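Local coordinates for threonine synthase (Brucella melitensis bv. 1, PDB 4F4F), which probably catalyses the pyridoxal-phosphate-dependent conversion of O-phospho-L-homoserine and water to L-threonine and phosphate, the last step of threonine biosynthesis, at residues 142-147 and 201-206; 166-171 and 191-196; 284-289 and 308-313; 375-380 and 391-396. All coordinates share one frame; numbering follows the deposited sequence.

Contact 1: 142-147 and 201-206; sequences VGATSG and DCQNLV
Val206 lays one methyl, CG2, over the face of strand 142-144, on the peptide joining Gly143 and Ala144, and nearly everything in this helix-on-strand contact is arranged round that branch and the methyl of Ala144. With CG1 anti to the backbone N (chi1 169°), CG2 stands beside that N and meets backbone atoms of Gly143 and Ala144, 3.7 Å from Gly143 C. The side chains of Val142 and Val206 run antiparallel alongside one another, touching loosely through Val142 CG1 and Val206 CG2 at 4.1 Å. Ala144 CB points toward the helix between three residues: it lies 3.8 Å from Cys202 CB, 3.9 Å from Val206 CG2, and 4.1 Å from Gln203 CG, whose extended chain runs on past it at the exposed margin. No hydrogen bond crosses; the grip is wholly van der Waals. Beyond the strand, Thr145 faces away from the helix and its OG1 accepts from Gly147 N (2.8 Å), an ST turn that leads into helix 148-157. The short segments run close to antiparallel, at 155°, as when a helix packs across a parallel alpha/beta sheet. Strand 142-144 is hydrogen-bonded to strand 163-170 on one side and to Ser222 on the other, while Cys202 and Leu205 of helix 199-211 reach across to Ile195 of strand 190-196.

Contact 2: 166-171 and 191-196; sequences FILFPN and HALSIE
Leu168, Leu193 and Ile195 form the apolar centre, all on one face of two neighbouring parallel strands. The two leucines extend in the same direction and touch flank to flank through their CD1 methyls at 4.1 Å. Ile195 passes Leu168 at a slant, its CG1 pressed against Leu168 CB at 3.8 Å. At the N-terminal end of the two segments the same face carries an offset stack: the rings of Phe166 and His191 are nearly parallel, 9° apart, with centroids separated by 4.5 Å, and His191 CD2 lies over the phenyl face toward its rim. On the other face, the ring of Phe169, its CG in the crowded position between backbone N and carbonyl carbon (chi1 63°), folds over the neighbouring strand. Ser194 CA sits above that ring in a CH-pi contact, and Ala192 CB meets its edge. These strands are the two arms of a beta-alpha-beta crossover through helix 176-183, whose Met182 packs on Phe169. Between them runs a parallel ladder of alternating bonds, from Ile167 N to His191 O through Ile195 N to Phe169 O (2.8 Å). Asn171 N continues it to Ile195 O, approaching from above the carbonyl plane. Outward, His191 ND1 is bonded to Tyr461 OH. At the far end Asn171 ND2 gives a short, nearly straight bond to Ser194 OG, 2.6 Å long and in the amide plane, and one water donates to both Asn171 OD1 (2.7 Å) and Glu196 OE1.

Contact 3: 284-289 and 308-313; sequences ATNDND and TTSPSM. With PLP (pyridoxal-5'-phosphate), chain C.
The tight part of this contact is the buried amide of Asn286, driven into the bend of 308-313 with CG in the crowded position between backbone N and carbonyl carbon (chi1 70°). Its ND2 donates to Ser310 OG at 2.9 Å, with the hydroxyl almost in the amide plane. On the other side of the amide, OD1 takes two donors from its own chain: Asn288 N (2.8 Å), closing an Asx turn, and Asn288 ND2, which comes from above the carbonyl plane; Asn288 OD1 in turn accepts from Ala306 N. Both ends of the Asn286 amide are thus held and its rotation is fixed. Met313 packs alongside, its chain bent at chi3 so that CE turns back to Ala284 O, 3.3 Å away, while CG lies 3.7 Å from PLP C6. The C-terminal end of strand 278-285 and its following turn are joined here to the loop that lines the PLP pocket through Met313 and Ser312, whose CB is 3.3 Å from PLP C3. Thr308 OG1 accepts from Ser310 N in an ST turn and also bonds to Asp314. A water accepts from Asn286 N and lies within bonding distance of both Asn288 O and Met313 O, bridging the backbones. The partly exposed side has no direct hydrogen bond between the segments and rests on Thr308 CG2, 3.4 Å from Asp287 OD2 and 3.8 Å from Asn288 ND2.

Contact 4: 375-380 and 391-396; sequences ATIESV and HSAIGV. With PLP (pyridoxal-5'-phosphate), chain C.
Two consecutive helices, 370-384 and 390-402, pack nearly at right angles here, the short segments crossing at 82° with their axes 9.1 Å apart. The interface is apolar and small. Ala393, whose CA lies nearest that of Ile377, sits at the crossing point, its CB meeting Ile377 CG1, the branch that stands anti to the carbonyl carbon, at 3.5 Å. Thr376 presents its methyl rather than its hydroxyl. CG2, anti to the backbone N (chi1 -51° for OG1), sits 3.5 Å from Ala393 O and 4.0 Å from Val396 CG1, with the Thr376 and Val396 side chains set at a slant to each other. Val380 CG2 adds a looser touch on the same Val396 branch at 4.3 Å, and Val396 also reaches Val411 of strand 409-413 beyond the helix. No hydrogen bond passes between the segments. The polar bonds are local instead: Thr376 OG1 turns back along its own helix to Glu372 O, so the hydroxyl is satisfied while the methyl packs. Ser392 OG and His391 ND1 are both held by the carboxylate of Asp389, just before the segment. The third kind of interaction is with the cofactor, at the beginning of helix 390-402 and away from the helix crossing. His391 NE2 bonds to Ser312 N, so the imidazole is fixed at both nitrogens. One of its faces is turned to the cofactor: PLP C2A lies 3.7 Å above the ring plane toward the rim, and His391 CD2 is 3.7 Å from PLP N1.

How the contacts relate
Along the chain contact 2 falls within the stretch that contact 1 spans, and contacts 3 and 4 follow in series. Contacts 1 and 2 lie about 8 Å apart, centre to centre, on one parallel sheet, in which strands 139-144 and 163-170 are neighbours; strand 190-196 leads directly into helix 199-211. Contacts 3 and 4, with centres about 13 Å apart, both touch PLP and each other, Ser310 packing on Ile394. Contact 3 starts from strand 278-285 of the other, mixed sheet. The two pairs are separate: contact 2 is about 32 Å from contact 4, centre to centre. One pair belongs to the parallel sheet and a helix packed on it; the other reaches the PLP pocket through Ser312, Met313 and His391.

Contact 1: 142-147 and 201-206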
loop_
_atom_site.group_PDB
_atom_site.type_symbol
_atom_site.label_atom_id
_atom_site.label_comp_id
_atom_site.label_asym_id
_atom_site.label_seq_id
_atom_site.Cartn_x
_atom_site.Cartn_y
_atom_site.Cartn_z
ATOM N N VAL A 142 0.572 11.816 -11.915
ATOM C CA VAL A 142 -0.860 12.027 -12.152
ATOM C C VAL A 142 -1.648 10.831 -11.609
ATOM O O VAL A 142 -1.273 9.701 -11.845
ATOM C CB VAL A 142 -1.161 12.283 -13.658
ATOM C CG1 VAL A 142 -2.643 12.562 -13.842
ATOM C CG2 VAL A 142 -0.370 13.491 -14.195
ATOM N N GLY A 143 -2.680 11.079 -10.810
ATOM C CA GLY A 143 -3.561 10.018 -10.357
ATOM C C GLY A 143 -4.969 10.469 -10.055
ATOM O O GLY A 143 -5.255 11.669 -10.005
ATOM N N ALA A 144 -5.859 9.491 -9.894
ATOM C CA ALA A 144 -7.249 9.728 -9.534
ATOM C C ALA A 144 -7.496 9.065 -8.192
ATOM O O ALA A 144 -6.880 8.037 -7.890
ATOM C CB ALA A 144 -8.173 9.132 -10.584
ATOM N N THR A 145 -8.347 9.654 -7.358
ATOM C CA THR A 145 -8.630 9.078 -6.035
ATOM C C THR A 145 -10.084 9.330 -5.674
ATOM O O THR A 145 -10.693 10.294 -6.159
ATOM C CB THR A 145 -7.754 9.733 -4.949
ATOM O OG1 THR A 145 -7.989 9.088 -3.683
ATOM C CG2 THR A 145 -8.083 11.262 -4.807
ATOM N N SER A 146 -10.635 8.466 -4.833
ATOM C CA SER A 146 -11.915 8.726 -4.204
ATOM C C SER A 146 -11.693 9.448 -2.884
ATOM O O SER A 146 -12.656 9.823 -2.228
ATOM C CB SER A 146 -12.647 7.409 -3.940
ATOM O OG SER A 146 -11.829 6.631 -3.083
ATOM N N GLY A 147 -10.439 9.626 -2.463
ATOM C CA GLY A 147 -10.158 10.476 -1.306
ATOM C C GLY A 147 -8.871 10.168 -0.578
ATOM O O GLY A 147 -8.024 11.062 -0.391
ATOM N N ASP A 201 -15.200 8.730 -13.647
ATOM C CA ASP A 201 -14.790 9.779 -14.586
ATOM C C ASP A 201 -13.336 10.224 -14.341
ATOM O O ASP A 201 -12.583 10.439 -15.288
ATOM C CB ASP A 201 -15.697 11.011 -14.490
ATOM C CG ASP A 201 -17.111 10.757 -14.951
ATOM O OD1 ASP A 201 -17.311 10.050 -15.964
ATOM O OD2 ASP A 201 -18.012 11.319 -14.296
ATOM N N CYS A 202 -12.945 10.379 -13.082
ATOM C CA CYS A 202 -11.550 10.781 -12.779
ATOM C C CYS A 202 -10.563 9.726 -13.305
ATOM O O CYS A 202 -9.504 10.035 -13.883
ATOM C CB CYS A 202 -11.362 11.022 -11.275
ATOM S SG CYS A 202 -12.334 12.404 -10.636
ATOM N N GLN A 203 -10.914 8.466 -13.113
ATOM C CA GLN A 203 -10.066 7.365 -13.566
ATOM C C GLN A 203 -9.954 7.308 -15.084
ATOM O O GLN A 203 -8.892 6.990 -15.622
ATOM C CB GLN A 203 -10.629 6.045 -13.055
ATOM C CG GLN A 203 -10.416 5.833 -11.575
ATOM C CD GLN A 203 -10.988 4.528 -11.123
ATOM O OE1 GLN A 203 -12.166 4.260 -11.354
ATOM N NE2 GLN A 203 -10.170 3.700 -10.485
ATOM N N ASN A 204 -11.049 7.631 -15.767
ATOM C CA ASN A 204 -11.093 7.627 -17.226
ATOM C C ASN A 204 -10.228 8.734 -17.822
ATOM O O ASN A 204 -9.534 8.519 -18.823
ATOM C CB ASN A 204 -12.546 7.710 -17.705
ATOM C CG ASN A 204 -13.277 6.377 -17.589
ATOM O OD1 ASN A 204 -12.646 5.340 -17.599
ATOM N ND2 ASN A 204 -14.598 6.402 -17.506
ATOM N N LEU A 205 -10.201 9.894 -17.164
ATOM C CA LEU A 205 -9.339 10.984 -17.580
ATOM C C LEU A 205 -7.874 10.629 -17.390
ATOM O O LEU A 205 -7.025 10.989 -18.209
ATOM C CB LEU A 205 -9.668 12.260 -16.816
ATOM C CG LEU A 205 -11.066 12.829 -17.090
ATOM C CD1 LEU A 205 -11.459 13.710 -15.914
ATOM C CD2 LEU A 205 -11.099 13.604 -18.406
ATOM N N VAL A 206 -7.562 9.965 -16.288
ATOM C CA VAL A 206 -6.183 9.561 -16.050
ATOM C C VAL A 206 -5.724 8.544 -17.088
ATOM O O VAL A 206 -4.602 8.658 -17.618
ATOM C CB VAL A 206 -5.952 9.074 -14.604
ATOM C CG1 VAL A 206 -4.573 8.411 -14.468
ATOM C CG2 VAL A 206 -6.075 10.248 -13.625
#

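Contact 2: 166-171 and 191-196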
loop_
_atom_site.group_PDB
_atom_site.type_symbol
_atom_site.label_atom_id
_atom_site.label_comp_id
_atom_site.label_asym_id
_atom_site.label_seq_id
_atom_site.Cartn_x
_atom_site.Cartn_y
_atom_site.Cartn_z
ATOM N N PHE A 166 -0.511 15.959 -9.638
ATOM C CA PHE A 166 -1.870 16.319 -9.968
ATOM C C PHE A 166 -2.765 15.128 -9.594
ATOM O O PHE A 166 -2.587 14.017 -10.100
ATOM C CB PHE A 166 -2.012 16.627 -11.480
ATOM C CG PHE A 166 -1.070 17.696 -11.967
ATOM C CD1 PHE A 166 0.283 17.427 -12.098
ATOM C CD2 PHE A 166 -1.523 18.971 -12.248
ATOM C CE1 PHE A 166 1.159 18.430 -12.512
ATOM C CE2 PHE A 166 -0.661 19.961 -12.663
ATOM C CZ PHE A 166 0.683 19.696 -12.812
ATOM N N ILE A 167 -3.695 15.373 -8.679
ATOM C CA ILE A 167 -4.654 14.367 -8.258
ATOM C C ILE A 167 -6.051 14.854 -8.609
ATOM O O ILE A 167 -6.472 15.975 -8.212
ATOM C CB ILE A 167 -4.572 14.124 -6.760
ATOM C CG1 ILE A 167 -3.196 13.538 -6.355
ATOM C CG2 ILE A 167 -5.753 13.236 -6.330
ATOM C CD1 ILE A 167 -2.847 12.168 -6.932
ATOM N N LEU A 168 -6.755 14.018 -9.357
ATOM C CA LEU A 168 -8.113 14.272 -9.735
ATOM C C LEU A 168 -9.038 13.515 -8.763
ATOM O O LEU A 168 -8.844 12.306 -8.507
ATOM C CB LEU A 168 -8.339 13.771 -11.175
ATOM C CG LEU A 168 -7.650 14.451 -12.367
ATOM C CD1 LEU A 168 -6.132 14.372 -12.325
ATOM C CD2 LEU A 168 -8.164 13.896 -13.675
ATOM N N PHE A 169 -10.036 14.222 -8.247
ATOM C CA PHE A 169 -11.046 13.649 -7.366
ATOM C C PHE A 169 -12.418 14.228 -7.690
ATOM O O PHE A 169 -12.509 15.314 -8.273
ATOM C CB PHE A 169 -10.684 13.905 -5.912
ATOM C CG PHE A 169 -10.639 15.354 -5.517
ATOM C CD1 PHE A 169 -11.769 15.976 -5.028
ATOM C CD2 PHE A 169 -9.449 16.064 -5.560
ATOM C CE1 PHE A 169 -11.732 17.288 -4.640
ATOM C CE2 PHE A 169 -9.419 17.413 -5.200
ATOM C CZ PHE A 169 -10.555 18.011 -4.737
ATOM N N PRO A 170 -13.484 13.506 -7.339
ATOM C CA PRO A 170 -14.808 13.949 -7.785
ATOM C C PRO A 170 -15.326 15.108 -6.952
ATOM O O PRO A 170 -15.372 15.028 -5.716
ATOM C CB PRO A 170 -15.674 12.714 -7.614
ATOM C CG PRO A 170 -14.965 11.883 -6.592
ATOM C CD PRO A 170 -13.508 12.135 -6.806
ATOM N N ASN A 171 -15.738 16.171 -7.634
ATOM C CA ASN A 171 -16.213 17.366 -6.992
ATOM C C ASN A 171 -17.392 17.051 -6.063
ATOM O O ASN A 171 -18.335 16.376 -6.449
ATOM C CB ASN A 171 -16.605 18.403 -8.059
ATOM C CG ASN A 171 -17.054 19.703 -7.461
ATOM O OD1 ASN A 171 -18.241 20.047 -7.472
ATOM N ND2 ASN A 171 -16.113 20.436 -6.936
ATOM N N HIS A 191 -1.209 20.010 -7.050
ATOM C CA HIS A 191 -2.396 20.482 -7.772
ATOM C C HIS A 191 -3.558 19.556 -7.573
ATOM O O HIS A 191 -3.576 18.453 -8.078
ATOM C CB HIS A 191 -2.058 20.655 -9.247
ATOM C CG HIS A 191 -0.850 21.541 -9.469
ATOM N ND1 HIS A 191 -0.948 22.860 -9.677
ATOM C CD2 HIS A 191 0.506 21.239 -9.470
ATOM C CE1 HIS A 191 0.287 23.387 -9.806
ATOM N NE2 HIS A 191 1.177 22.390 -9.675
ATOM N N ALA A 192 -4.535 20.013 -6.809
ATOM C CA ALA A 192 -5.714 19.202 -6.508
ATOM C C ALA A 192 -6.779 19.645 -7.490
ATOM O O ALA A 192 -7.148 20.807 -7.503
ATOM C CB ALA A 192 -6.165 19.437 -5.055
ATOM N N LEU A 193 -7.267 18.701 -8.289
ATOM C CA LEU A 193 -8.185 18.963 -9.361
ATOM C C LEU A 193 -9.510 18.307 -9.020
ATOM O O LEU A 193 -9.595 17.095 -9.003
ATOM C CB LEU A 193 -7.625 18.387 -10.692
ATOM C CG LEU A 193 -6.290 18.953 -11.187
ATOM C CD1 LEU A 193 -5.890 18.430 -12.561
ATOM C CD2 LEU A 193 -6.321 20.484 -11.171
ATOM N N SER A 194 -10.514 19.125 -8.727
ATOM C CA SER A 194 -11.849 18.698 -8.355
ATOM C C SER A 194 -12.662 18.626 -9.649
ATOM O O SER A 194 -13.130 19.648 -10.170
ATOM C CB SER A 194 -12.420 19.711 -7.342
ATOM O OG SER A 194 -13.701 19.364 -6.839
ATOM N N ILE A 195 -12.824 17.410 -10.168
ATOM C CA ILE A 195 -13.484 17.178 -11.458
ATOM C C ILE A 195 -15.008 17.170 -11.272
ATOM O O ILE A 195 -15.531 16.522 -10.352
ATOM C CB ILE A 195 -12.997 15.838 -12.082
ATOM C CG1 ILE A 195 -11.447 15.809 -12.151
ATOM C CG2 ILE A 195 -13.675 15.568 -13.452
ATOM C CD1 ILE A 195 -10.833 16.974 -12.923
ATOM N N GLU A 196 -15.724 17.872 -12.146
ATOM C CA GLU A 196 -17.187 17.850 -12.163
ATOM C C GLU A 196 -17.612 16.548 -12.858
ATOM O O GLU A 196 -17.991 16.524 -14.033
ATOM C CB GLU A 196 -17.758 19.142 -12.791
ATOM C CG GLU A 196 -17.214 20.405 -12.088
ATOM C CD GLU A 196 -18.162 21.589 -11.991
ATOM O OE1 GLU A 196 -19.094 21.506 -11.182
ATOM O OE2 GLU A 196 -18.010 22.620 -12.722
HETATM O O HOH W 1 -20.058 19.728 -9.505
#

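Contact 3: 284-289 and 308-313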
loop_
_atom_site.group_PDB
_atom_site.type_symbol
_atom_site.label_atom_id
_atom_site.label_comp_id
_atom_site.label_asym_id
_atom_site.label_seq_id
_atom_site.Cartn_x
_atom_site.Cartn_y
_atom_site.Cartn_z
ATOM N N ALA A 284 -7.106 -10.771 5.252
ATOM C CA ALA A 284 -8.414 -10.414 5.800
ATOM C C ALA A 284 -9.150 -9.522 4.787
ATOM O O ALA A 284 -8.629 -8.478 4.375
ATOM C CB ALA A 284 -8.263 -9.691 7.143
ATOM N N THR A 285 -10.352 -9.944 4.388
ATOM C CA THR A 285 -11.086 -9.269 3.341
ATOM C C THR A 285 -12.417 -8.778 3.919
ATOM O O THR A 285 -12.889 -9.269 4.953
ATOM C CB THR A 285 -11.396 -10.207 2.136
ATOM O OG1 THR A 285 -12.572 -11.009 2.430
ATOM C CG2 THR A 285 -10.169 -11.090 1.802
ATOM N N ASN A 286 -13.004 -7.812 3.231
ATOM C CA ASN A 286 -14.393 -7.458 3.430
ATOM C C ASN A 286 -15.301 -8.331 2.546
ATOM O O ASN A 286 -14.847 -9.367 2.038
ATOM C CB ASN A 286 -14.619 -5.921 3.341
ATOM C CG ASN A 286 -14.471 -5.328 1.937
ATOM O OD1 ASN A 286 -14.727 -5.971 0.916
ATOM N ND2 ASN A 286 -14.101 -4.044 1.897
ATOM N N ASP A 287 -16.581 -7.956 2.397
ATOM C CA ASP A 287 -17.525 -8.693 1.531
ATOM C C ASP A 287 -17.025 -8.901 0.092
ATOM O O ASP A 287 -17.471 -9.802 -0.598
ATOM C CB ASP A 287 -18.888 -7.964 1.495
ATOM C CG ASP A 287 -19.437 -7.699 2.890
ATOM O OD1 ASP A 287 -20.065 -8.598 3.457
ATOM O OD2 ASP A 287 -19.159 -6.621 3.445
ATOM N N ASN A 288 -16.103 -8.062 -0.357
ATOM C CA ASN A 288 -15.423 -8.287 -1.633
ATOM C C ASN A 288 -14.293 -9.278 -1.382
ATOM O O ASN A 288 -13.158 -8.912 -1.074
ATOM C CB ASN A 288 -14.910 -6.963 -2.174
ATOM C CG ASN A 288 -16.035 -5.992 -2.423
ATOM O OD1 ASN A 288 -16.708 -6.081 -3.437
ATOM N ND2 ASN A 288 -16.259 -5.071 -1.492
ATOM N N ASP A 289 -14.634 -10.548 -1.502
ATOM C CA ASP A 289 -13.854 -11.607 -0.903
ATOM C C ASP A 289 -13.211 -12.527 -1.944
ATOM O O ASP A 289 -12.942 -13.700 -1.646
ATOM C CB ASP A 289 -14.761 -12.385 0.056
ATOM C CG ASP A 289 -15.869 -13.156 -0.647
ATOM O OD1 ASP A 289 -16.217 -12.914 -1.835
ATOM O OD2 ASP A 289 -16.413 -14.036 0.040
ATOM N N THR A 308 -18.899 -1.100 1.127
ATOM C CA THR A 308 -18.835 -1.573 2.500
ATOM C C THR A 308 -18.388 -0.406 3.372
ATOM O O THR A 308 -18.266 0.720 2.888
ATOM C CB THR A 308 -17.803 -2.724 2.657
ATOM O OG1 THR A 308 -16.480 -2.208 2.474
ATOM C CG2 THR A 308 -18.072 -3.908 1.669
ATOM N N THR A 309 -18.121 -0.680 4.647
ATOM C CA THR A 309 -17.575 0.308 5.561
ATOM C C THR A 309 -16.047 0.305 5.562
ATOM O O THR A 309 -15.435 1.081 6.278
ATOM C CB THR A 309 -18.106 0.098 7.003
ATOM O OG1 THR A 309 -17.935 -1.271 7.387
ATOM C CG2 THR A 309 -19.655 0.508 7.104
ATOM N N SER A 310 -15.429 -0.556 4.752
ATOM C CA SER A 310 -13.978 -0.557 4.594
ATOM C C SER A 310 -13.631 -0.280 3.119
ATOM O O SER A 310 -13.084 -1.168 2.437
ATOM C CB SER A 310 -13.386 -1.887 5.072
ATOM O OG SER A 310 -14.130 -3.016 4.646
ATOM N N PRO A 311 -13.935 0.950 2.625
ATOM C CA PRO A 311 -13.848 1.224 1.181
ATOM C C PRO A 311 -12.472 1.022 0.549
ATOM O O PRO A 311 -12.397 0.713 -0.641
ATOM C CB PRO A 311 -14.263 2.701 1.068
ATOM C CG PRO A 311 -13.927 3.280 2.390
ATOM C CD PRO A 311 -14.302 2.170 3.360
ATOM N N SER A 312 -11.387 1.156 1.309
ATOM C CA SER A 312 -10.048 0.914 0.718
ATOM C C SER A 312 -9.793 -0.574 0.373
ATOM O O SER A 312 -8.807 -0.913 -0.267
ATOM C CB SER A 312 -8.937 1.430 1.630
ATOM O OG SER A 312 -9.106 2.822 1.909
ATOM N N MET A 313 -10.690 -1.453 0.809
ATOM C CA MET A 313 -10.612 -2.862 0.487
ATOM C C MET A 313 -11.750 -3.299 -0.445
ATOM O O MET A 313 -11.945 -4.486 -0.691
ATOM C CB MET A 313 -10.593 -3.677 1.790
ATOM C CG MET A 313 -9.326 -3.476 2.602
ATOM S SD MET A 313 -9.539 -3.934 4.342
ATOM C CE MET A 313 -10.188 -5.603 4.208
HETATM N N1 PLP C . -6.635 -0.760 4.695
HETATM C C2 PLP C . -6.525 0.596 4.421
HETATM C C2A PLP C . -6.884 1.687 5.405
HETATM C C3 PLP C . -6.000 1.027 3.093
HETATM O O3 PLP C . -5.881 2.376 2.820
HETATM C C4 PLP C . -5.646 -0.062 2.111
HETATM C C4A PLP C . -5.100 0.229 0.750
HETATM C C5 PLP C . -5.793 -1.482 2.515
HETATM C C6 PLP C . -6.280 -1.743 3.819
HETATM C C5A PLP C . -5.378 -2.594 1.530
HETATM O O4P PLP C . -3.928 -2.605 1.195
HETATM P P PLP C . -3.214 -3.509 0.020
HETATM O O1P PLP C . -3.694 -4.931 0.263
HETATM O O2P PLP C . -3.733 -2.898 -1.265
HETATM O O3P PLP C . -1.713 -3.358 0.151
HETATM O O HOH W 2 -11.996 -7.009 0.588
#

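Contact 4: 375-380 and 391-396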
loop_
_atom_site.group_PDB
_atom_site.type_symbol
_atom_site.label_atom_id
_atom_site.label_comp_id
_atom_site.label_asym_id
_atom_site.label_seq_id
_atom_site.Cartn_x
_atom_site.Cartn_y
_atom_site.Cartn_z
ATOM N N ALA A 375 -19.313 -5.201 15.029
ATOM C CA ALA A 375 -19.357 -5.937 16.284
ATOM C C ALA A 375 -17.936 -5.994 16.889
ATOM O O ALA A 375 -17.779 -5.839 18.087
ATOM C CB ALA A 375 -19.939 -7.343 16.062
ATOM N N THR A 376 -16.933 -6.213 16.038
ATOM C CA THR A 376 -15.529 -6.217 16.447
ATOM C C THR A 376 -15.085 -4.860 16.976
ATOM O O THR A 376 -14.465 -4.780 18.050
ATOM C CB THR A 376 -14.640 -6.655 15.288
ATOM O OG1 THR A 376 -15.161 -7.886 14.746
ATOM C CG2 THR A 376 -13.187 -6.845 15.738
ATOM N N ILE A 377 -15.443 -3.774 16.301
ATOM C CA ILE A 377 -15.099 -2.429 16.853
ATOM C C ILE A 377 -15.688 -2.270 18.257
ATOM O O ILE A 377 -15.011 -1.873 19.193
ATOM C CB ILE A 377 -15.558 -1.243 15.957
ATOM C CG1 ILE A 377 -14.860 -1.275 14.576
ATOM C CG2 ILE A 377 -15.300 0.082 16.676
ATOM C CD1 ILE A 377 -15.449 -0.323 13.551
ATOM N N GLU A 378 -16.961 -2.603 18.407
ATOM C CA GLU A 378 -17.628 -2.413 19.681
ATOM C C GLU A 378 -17.041 -3.302 20.785
ATOM O O GLU A 378 -16.804 -2.805 21.873
ATOM C CB GLU A 378 -19.134 -2.612 19.528
ATOM C CG GLU A 378 -19.932 -2.043 20.688
ATOM C CD GLU A 378 -19.999 -2.980 21.866
ATOM O OE1 GLU A 378 -19.747 -4.197 21.687
ATOM O OE2 GLU A 378 -20.326 -2.514 22.973
ATOM N N SER A 379 -16.755 -4.581 20.501
ATOM C CA SER A 379 -16.203 -5.469 21.536
ATOM C C SER A 379 -14.796 -5.080 21.950
ATOM O O SER A 379 -14.513 -5.078 23.127
ATOM C CB SER A 379 -16.220 -6.977 21.185
ATOM O OG SER A 379 -15.364 -7.262 20.128
ATOM N N VAL A 380 -13.924 -4.777 20.997
ATOM C CA VAL A 380 -12.557 -4.346 21.338
ATOM C C VAL A 380 -12.551 -3.027 22.152
ATOM O O VAL A 380 -11.783 -2.889 23.112
ATOM C CB VAL A 380 -11.635 -4.283 20.114
ATOM C CG1 VAL A 380 -10.248 -3.812 20.510
ATOM C CG2 VAL A 380 -11.522 -5.659 19.463
ATOM N N HIS A 391 -11.355 -1.064 8.657
ATOM C CA HIS A 391 -10.380 -1.899 7.975
ATOM C C HIS A 391 -9.586 -2.702 9.011
ATOM O O HIS A 391 -9.406 -3.921 8.884
ATOM C CB HIS A 391 -9.417 -1.065 7.118
ATOM C CG HIS A 391 -10.081 -0.136 6.128
ATOM N ND1 HIS A 391 -10.562 1.084 6.468
ATOM C CD2 HIS A 391 -10.302 -0.273 4.764
ATOM C CE1 HIS A 391 -11.054 1.686 5.379
ATOM N NE2 HIS A 391 -10.907 0.846 4.335
ATOM N N SER A 392 -9.113 -2.023 10.046
ATOM C CA SER A 392 -8.332 -2.670 11.093
ATOM C C SER A 392 -9.147 -3.677 11.891
ATOM O O SER A 392 -8.651 -4.743 12.250
ATOM C CB SER A 392 -7.765 -1.622 12.038
ATOM O OG SER A 392 -7.050 -0.621 11.318
ATOM N N ALA A 393 -10.417 -3.366 12.114
ATOM C CA ALA A 393 -11.296 -4.294 12.796
ATOM C C ALA A 393 -11.507 -5.569 11.985
ATOM O O ALA A 393 -11.636 -6.646 12.561
ATOM C CB ALA A 393 -12.624 -3.627 13.139
ATOM N N ILE A 394 -11.579 -5.452 10.654
ATOM C CA ILE A 394 -11.584 -6.631 9.788
ATOM C C ILE A 394 -10.400 -7.517 10.094
ATOM O O ILE A 394 -10.556 -8.714 10.317
ATOM C CB ILE A 394 -11.680 -6.262 8.285
ATOM C CG1 ILE A 394 -13.081 -5.668 8.040
ATOM C CG2 ILE A 394 -11.454 -7.498 7.392
ATOM C CD1 ILE A 394 -13.378 -5.120 6.642
ATOM N N GLY A 395 -9.212 -6.937 10.119
ATOM C CA GLY A 395 -8.034 -7.661 10.551
ATOM C C GLY A 395 -8.167 -8.403 11.868
ATOM O O GLY A 395 -7.766 -9.572 11.968
ATOM N N VAL A 396 -8.693 -7.744 12.892
ATOM C CA VAL A 396 -8.840 -8.388 14.218
ATOM C C VAL A 396 -9.852 -9.532 14.154
ATOM O O VAL A 396 -9.577 -10.641 14.591
ATOM C CB VAL A 396 -9.211 -7.383 15.331
ATOM C CG1 VAL A 396 -9.472 -8.101 16.644
ATOM C CG2 VAL A 396 -8.117 -6.328 15.514
HETATM N N1 PLP C . -6.635 -0.760 4.695
HETATM C C2 PLP C . -6.525 0.596 4.421
HETATM C C2A PLP C . -6.884 1.687 5.405
HETATM C C3 PLP C . -6.000 1.027 3.093
HETATM O O3 PLP C . -5.881 2.376 2.820
HETATM C C4 PLP C . -5.646 -0.062 2.111
HETATM C C4A PLP C . -5.100 0.229 0.750
HETATM C C5 PLP C . -5.793 -1.482 2.515
HETATM C C6 PLP C . -6.280 -1.743 3.819
HETATM C C5A PLP C . -5.378 -2.594 1.530
HETATM O O4P PLP C . -3.928 -2.605 1.195
HETATM P P PLP C . -3.214 -3.509 0.020
HETATM O O1P PLP C . -3.694 -4.931 0.263
HETATM O O2P PLP C . -3.733 -2.898 -1.265
HETATM O O3P PLP C . -1.713 -3.358 0.151
#